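Haemagglutinin I (Physarum polycephalum, PDB 3A5P) is a lectin that probably agglutinates red blood cells by binding surface carbohydrate through a minimal recognition domain of the legume lectin fold. Local coordinates at residues V32-Y37 with L98-L103; H51-I56 with G69-G74. All coordinates share one frame; numbering follows the deposited sequence. Where two conformers were deposited one is given.

The two contacts tie a small all-beta lectin domain together at opposite sides of its centre, 25 Å apart between contact centres and about 10 Å at their nearest atoms. Both reach the antiparallel five-stranded sheet, but in different ways. Contact 1 runs between sheets, from the end of strand 30-34 to the chain beyond strand 96-99, an outermost strand of the four-stranded sheet. Contact 2 stays within one hairpin, strands 54-60 and 63-70. Along the chain the order is 32-37, 51-56, 69-74, 98-103, so contact 1 encloses contact 2. Contact 1 holds the C-terminal tail to the five-stranded sheet beside the second subunit; contact 2 closes the hairpin's open end, untouched by the other chain.

Contact 1. Residues V32-Y37 with L98-L103; sequences VTVTGY and LTLKKL
Tyr37 and Leu100 form the heart of a contact in which the C-terminal tail runs alongside the turn that follows strand 30-34. That turn, type II from Val34 to Tyr37, is closed by a backbone bond from Tyr37 N to Val34 O, and Gly36 takes its positive-phi position. The tyrosine can be followed outward. CB sits 3.5 Å from Lys101 O; from there chi1 (-59°) puts CG anti to the carbonyl carbon. Two ring atoms meet Leu100, CD1 against its CB at 3.4 Å and CD2 against its CD1 at 4.0 Å, with both leucine atoms on one side of the ring plane. Leu100 CD1 lies over that face as a CH-pi contact, 4.1 Å from the centroid. Tyr37 CE1 touches Lys102 CG at 3.4 Å, an oblique approach from across the ring plane, and OH ends 3.7 Å from Lys102 CE. The extended lysine and the tyrosine thus lie side by side, pointing the same way, whereas Leu100 crosses the ring at about a right angle. Leu100 CD1 has a second neighbour, Val34 CG2, 3.8 Å away, and the leucine also packs on Ile40 and Val86, one from each sheet. The backbones meet at a single bridge, Tyr37 with Lys102, where Leu103 N donates to Gly36 O across 2.9 Å with an almost straight N-H...O angle of 173°. Beside it, Leu103 packs on the Tyr37 carbonyl group and on His59 of the second subunit. The chemistry is therefore divided: hydrocarbon against an aromatic face and one nearly straight backbone hydrogen bond hold the tail to the turn, while the Lys101 amine is shared between Asn60 O and Asp63 of its own chain and Asp62 of the second subunit.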
loop_
_atom_site.group_PDB
_atom_site.type_symbol
_atom_site.label_atom_id
_atom_site.label_comp_id
_atom_site.label_asym_id
_atom_site.label_seq_id
_atom_site.Cartn_x
_atom_site.Cartn_y
_atom_site.Cartn_z
ATOM N N VAL A 32 -1.801 -4.802 -3.452
ATOM C CA VAL A 32 -2.771 -5.689 -2.812
ATOM C C VAL A 32 -2.763 -5.392 -1.319
ATOM O O VAL A 32 -1.722 -5.523 -0.654
ATOM C CB VAL A 32 -2.505 -7.197 -3.084
ATOM C CG1 VAL A 32 -3.511 -8.053 -2.316
ATOM C CG2 VAL A 32 -2.641 -7.478 -4.564
ATOM N N THR A 33 -3.927 -4.990 -0.815
ATOM C CA THR A 33 -4.050 -4.510 0.550
ATOM C C THR A 33 -4.881 -5.476 1.385
ATOM O O THR A 33 -5.860 -6.030 0.894
ATOM C CB THR A 33 -4.699 -3.099 0.603
ATOM O OG1 THR A 33 -6.016 -3.140 -0.002
ATOM C CG2 THR A 33 -3.776 -2.064 -0.105
ATOM N N VAL A 34 -4.458 -5.692 2.627
ATOM C CA VAL A 34 -5.209 -6.533 3.581
ATOM C C VAL A 34 -5.193 -5.772 4.894
ATOM O O VAL A 34 -4.110 -5.458 5.433
ATOM C CB VAL A 34 -4.543 -7.938 3.801
ATOM C CG1 VAL A 34 -5.396 -8.793 4.773
ATOM C CG2 VAL A 34 -4.334 -8.669 2.479
ATOM N N THR A 35 -6.379 -5.459 5.401
ATOM C CA THR A 35 -6.499 -4.630 6.592
ATOM C C THR A 35 -5.661 -5.206 7.723
ATOM O O THR A 35 -5.784 -6.410 8.046
ATOM C CB THR A 35 -7.962 -4.559 7.025
ATOM O OG1 THR A 35 -8.714 -3.856 6.026
ATOM C CG2 THR A 35 -8.087 -3.865 8.389
ATOM N N GLY A 36 -4.797 -4.359 8.293
ATOM C CA GLY A 36 -3.969 -4.739 9.437
ATOM C C GLY A 36 -2.542 -5.068 9.017
ATOM O O GLY A 36 -1.651 -5.184 9.862
ATOM N N TYR A 37 -2.329 -5.218 7.711
ATOM C CA TYR A 37 -1.020 -5.594 7.200
ATOM C C TYR A 37 -0.465 -4.578 6.222
ATOM O O TYR A 37 -1.211 -3.771 5.670
ATOM C CB TYR A 37 -1.114 -6.944 6.483
ATOM C CG TYR A 37 -1.605 -8.041 7.403
ATOM C CD1 TYR A 37 -0.703 -8.751 8.201
ATOM C CD2 TYR A 37 -2.962 -8.334 7.496
ATOM C CE1 TYR A 37 -1.146 -9.755 9.068
ATOM C CE2 TYR A 37 -3.427 -9.343 8.356
ATOM C CZ TYR A 37 -2.505 -10.041 9.134
ATOM O OH TYR A 37 -2.928 -11.034 9.976
ATOM N N LEU A 98 4.927 -15.768 0.325
ATOM C CA LEU A 98 5.301 -14.820 1.372
ATOM C C LEU A 98 4.245 -14.847 2.477
ATOM O O LEU A 98 3.159 -15.434 2.327
ATOM C CB LEU A 98 5.475 -13.385 0.806
ATOM C CG LEU A 98 4.266 -12.698 0.127
ATOM C CD1 LEU A 98 3.288 -12.075 1.147
ATOM C CD2 LEU A 98 4.682 -11.613 -0.919
ATOM N N THR A 99 4.581 -14.202 3.583
ATOM C CA THR A 99 3.623 -14.007 4.655
ATOM C C THR A 99 3.460 -12.539 4.931
ATOM O O THR A 99 4.444 -11.772 4.996
ATOM C CB THR A 99 4.004 -14.727 5.954
ATOM O OG1 THR A 99 5.361 -14.421 6.298
ATOM C CG2 THR A 99 3.838 -16.211 5.782
ATOM N N LEU A 100 2.191 -12.149 5.053
ATOM C CA LEU A 100 1.798 -10.774 5.355
ATOM C C LEU A 100 2.502 -10.272 6.607
ATOM O O LEU A 100 2.681 -11.033 7.570
ATOM C CB LEU A 100 0.279 -10.693 5.550
ATOM C CG LEU A 100 -0.560 -10.975 4.292
ATOM C CD1 LEU A 100 -2.080 -10.932 4.607
ATOM C CD2 LEU A 100 -0.200 -10.031 3.137
ATOM N N LYS A 101 2.874 -9.000 6.597
ATOM C CA LYS A 101 3.551 -8.380 7.735
ATOM C C LYS A 101 2.582 -7.488 8.480
ATOM O O LYS A 101 2.024 -6.541 7.900
ATOM C CB LYS A 101 4.746 -7.568 7.240
ATOM C CG LYS A 101 5.842 -8.443 6.703
ATOM C CD LYS A 101 6.540 -7.802 5.515
ATOM C CE LYS A 101 7.378 -6.634 5.909
ATOM N NZ LYS A 101 8.558 -6.545 5.015
ATOM N N LYS A 102 2.362 -7.794 9.762
ATOM C CA LYS A 102 1.453 -6.985 10.568
ATOM C C LYS A 102 2.000 -5.581 10.719
ATOM O O LYS A 102 3.201 -5.392 10.911
ATOM C CB LYS A 102 1.211 -7.594 11.955
ATOM C CG LYS A 102 0.238 -8.703 11.936
ATOM C CD LYS A 102 -0.391 -8.920 13.296
ATOM C CE LYS A 102 -1.323 -10.144 13.246
ATOM N NZ LYS A 102 -1.896 -10.460 14.601
ATOM N N LEU A 103 1.120 -4.594 10.604
ATOM C CA LEU A 103 1.502 -3.219 10.953
ATOM C C LEU A 103 1.433 -3.064 12.471
ATOM O O LEU A 103 0.411 -3.336 13.100
ATOM C CB LEU A 103 0.641 -2.185 10.222
ATOM C CG LEU A 103 0.702 -2.278 8.688
ATOM C CD1 LEU A 103 -0.299 -1.310 8.073
ATOM C CD2 LEU A 103 2.121 -2.006 8.153
#

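Contact 2. Residues H51-I56 with G69-G74; sequences HQSWYI and GYEGGG
Tyr70 and Trp54 are brought together by opposite choices of chi1: CG of Tyr70 lies between its backbone N and carbonyl carbon (71°), while that of Trp54 is anti to the carbonyl carbon (-39°). They pair at the open end of an antiparallel beta hairpin, strands 54-60 and 63-70, as a hydrogen-bonded pair. Trp54 N donates to Tyr70 O, and Tyr70 N returns a shorter bond of 2.9 Å to Trp54 O. Above this pairing Trp54 CB presses on the tyrosine face, 3.4 Å from the ring centroid, and the indole continues obliquely past it, its five-membered ring at 45° to the phenol. Ile56 CG1 reaches Tyr70 CE2 at 3.7 Å. Beyond the strands, Glu71 bends back at chi2 to hold Ser53 twice: OE1 accepts Ser53 OG on its syn lone pair at 2.6 Å, and OE2 takes Ser53 N from above the carboxylate plane at 2.9 Å. Gly69, without a side chain, lets Gln52 OE1 come to 3.5 Å from its CA. Tyr70 OH is also hydrogen-bonded to Val2 N, and it donates to a water (2.8 Å) that in turn donates to Tyr55 O at 2.7 Å.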
loop_
_atom_site.group_PDB
_atom_site.type_symbol
_atom_site.label_atom_id
_atom_site.label_comp_id
_atom_site.label_asym_id
_atom_site.label_seq_id
_atom_site.Cartn_x
_atom_site.Cartn_y
_atom_site.Cartn_z
ATOM N N HIS A 51 14.270 -15.372 -16.012
ATOM C CA HIS A 51 14.648 -15.793 -17.365
ATOM C C HIS A 51 13.619 -15.442 -18.446
ATOM O O HIS A 51 13.969 -15.321 -19.627
ATOM C CB HIS A 51 15.021 -17.288 -17.395
ATOM C CG HIS A 51 16.306 -17.603 -16.687
ATOM N ND1 HIS A 51 16.621 -18.869 -16.241
ATOM C CD2 HIS A 51 17.353 -16.814 -16.343
ATOM C CE1 HIS A 51 17.800 -18.846 -15.647
ATOM N NE2 HIS A 51 18.266 -17.610 -15.695
ATOM N N GLN A 52 12.358 -15.247 -18.051
ATOM C CA GLN A 52 11.303 -14.891 -19.004
ATOM C C GLN A 52 11.530 -13.512 -19.623
ATOM O O GLN A 52 12.320 -12.727 -19.097
ATOM C CB GLN A 52 9.916 -14.968 -18.352
ATOM C CG GLN A 52 9.497 -16.382 -17.910
ATOM C CD GLN A 52 10.200 -16.863 -16.641
ATOM O OE1 GLN A 52 10.749 -16.066 -15.869
ATOM N NE2 GLN A 52 10.159 -18.177 -16.405
ATOM N N SER A 53 10.847 -13.240 -20.741
ATOM C CA SER A 53 10.945 -11.950 -21.449
ATOM C C SER A 53 10.604 -10.762 -20.548
ATOM O O SER A 53 11.281 -9.726 -20.591
ATOM C CB SER A 53 10.004 -11.904 -22.657
ATOM O OG SER A 53 10.201 -13.000 -23.542
ATOM N N TRP A 54 9.550 -10.932 -19.733
ATOM C CA TRP A 54 8.980 -9.838 -18.934
ATOM C C TRP A 54 8.913 -10.204 -17.464
ATOM O O TRP A 54 8.910 -11.380 -17.118
ATOM C CB TRP A 54 7.566 -9.488 -19.417
ATOM C CG TRP A 54 7.419 -9.526 -20.887
ATOM C CD1 TRP A 54 6.584 -10.321 -21.609
ATOM C CD2 TRP A 54 8.159 -8.749 -21.833
ATOM N NE1 TRP A 54 6.739 -10.074 -22.955
ATOM C CE2 TRP A 54 7.708 -9.119 -23.119
ATOM C CE3 TRP A 54 9.153 -7.767 -21.717
ATOM C CZ2 TRP A 54 8.214 -8.542 -24.281
ATOM C CZ3 TRP A 54 9.661 -7.199 -22.872
ATOM C CH2 TRP A 54 9.189 -7.589 -24.138
ATOM N N TYR A 55 8.824 -9.188 -16.605
ATOM C CA TYR A 55 8.900 -9.418 -15.174
ATOM C C TYR A 55 7.957 -8.510 -14.375
ATOM O O TYR A 55 7.504 -7.462 -14.858
ATOM C CB TYR A 55 10.349 -9.280 -14.670
ATOM C CG TYR A 55 10.839 -7.846 -14.648
ATOM C CD1 TYR A 55 10.652 -7.046 -13.518
ATOM C CD2 TYR A 55 11.449 -7.275 -15.778
ATOM C CE1 TYR A 55 11.064 -5.711 -13.500
ATOM C CE2 TYR A 55 11.886 -5.937 -15.765
ATOM C CZ TYR A 55 11.681 -5.166 -14.627
ATOM O OH TYR A 55 12.098 -3.852 -14.574
ATOM N N ILE A 56 7.659 -8.967 -13.161
ATOM C CA ILE A 56 6.918 -8.206 -12.156
ATOM C C ILE A 56 7.671 -8.401 -10.835
ATOM O O ILE A 56 7.860 -9.542 -10.381
ATOM C CB ILE A 56 5.468 -8.721 -11.979
ATOM C CG1 ILE A 56 4.744 -8.806 -13.331
ATOM C CG2 ILE A 56 4.688 -7.771 -10.991
ATOM C CD1 ILE A 56 3.412 -9.638 -13.288
ATOM N N GLY A 69 8.243 -13.832 -13.497
ATOM C CA GLY A 69 8.414 -13.699 -14.947
ATOM C C GLY A 69 7.153 -14.092 -15.693
ATOM O O GLY A 69 6.311 -14.874 -15.187
ATOM N N TYR A 70 7.013 -13.549 -16.894
ATOM C CA TYR A 70 5.889 -13.903 -17.750
ATOM C C TYR A 70 6.196 -13.703 -19.237
ATOM O O TYR A 70 7.115 -12.965 -19.622
ATOM C CB TYR A 70 4.601 -13.143 -17.331
ATOM C CG TYR A 70 4.592 -11.653 -17.637
ATOM C CD1 TYR A 70 4.083 -11.173 -18.853
ATOM C CD2 TYR A 70 5.096 -10.715 -16.715
ATOM C CE1 TYR A 70 4.065 -9.816 -19.148
ATOM C CE2 TYR A 70 5.089 -9.328 -17.009
ATOM C CZ TYR A 70 4.573 -8.896 -18.236
ATOM O OH TYR A 70 4.568 -7.559 -18.555
ATOM N N GLU A 71 5.426 -14.408 -20.051
ATOM C CA GLU A 71 5.397 -14.212 -21.485
ATOM C C GLU A 71 3.987 -13.761 -21.838
ATOM O O GLU A 71 3.039 -14.027 -21.091
ATOM C CB GLU A 71 5.717 -15.530 -22.205
ATOM C CG GLU A 71 7.051 -16.150 -21.838
ATOM C CD GLU A 71 8.247 -15.330 -22.314
ATOM O OE1 GLU A 71 8.075 -14.466 -23.215
ATOM O OE2 GLU A 71 9.349 -15.556 -21.774
ATOM N N GLY A 72 3.842 -13.097 -22.982
ATOM C CA GLY A 72 2.537 -12.614 -23.436
ATOM C C GLY A 72 1.972 -11.579 -22.473
ATOM O O GLY A 72 2.733 -10.815 -21.879
ATOM N N GLY A 73 0.650 -11.568 -22.310
ATOM C CA GLY A 73 -0.005 -10.729 -21.311
ATOM C C GLY A 73 0.033 -11.421 -19.955
ATOM O O GLY A 73 -0.601 -12.461 -19.766
ATOM N N GLY A 74 0.780 -10.848 -19.015
ATOM C CA GLY A 74 0.984 -11.452 -17.693
ATOM C C GLY A 74 -0.211 -11.357 -16.754
ATOM O O GLY A 74 -0.963 -10.383 -16.782
HETATM O O HOH W 1 6.449 -6.220 -17.010
#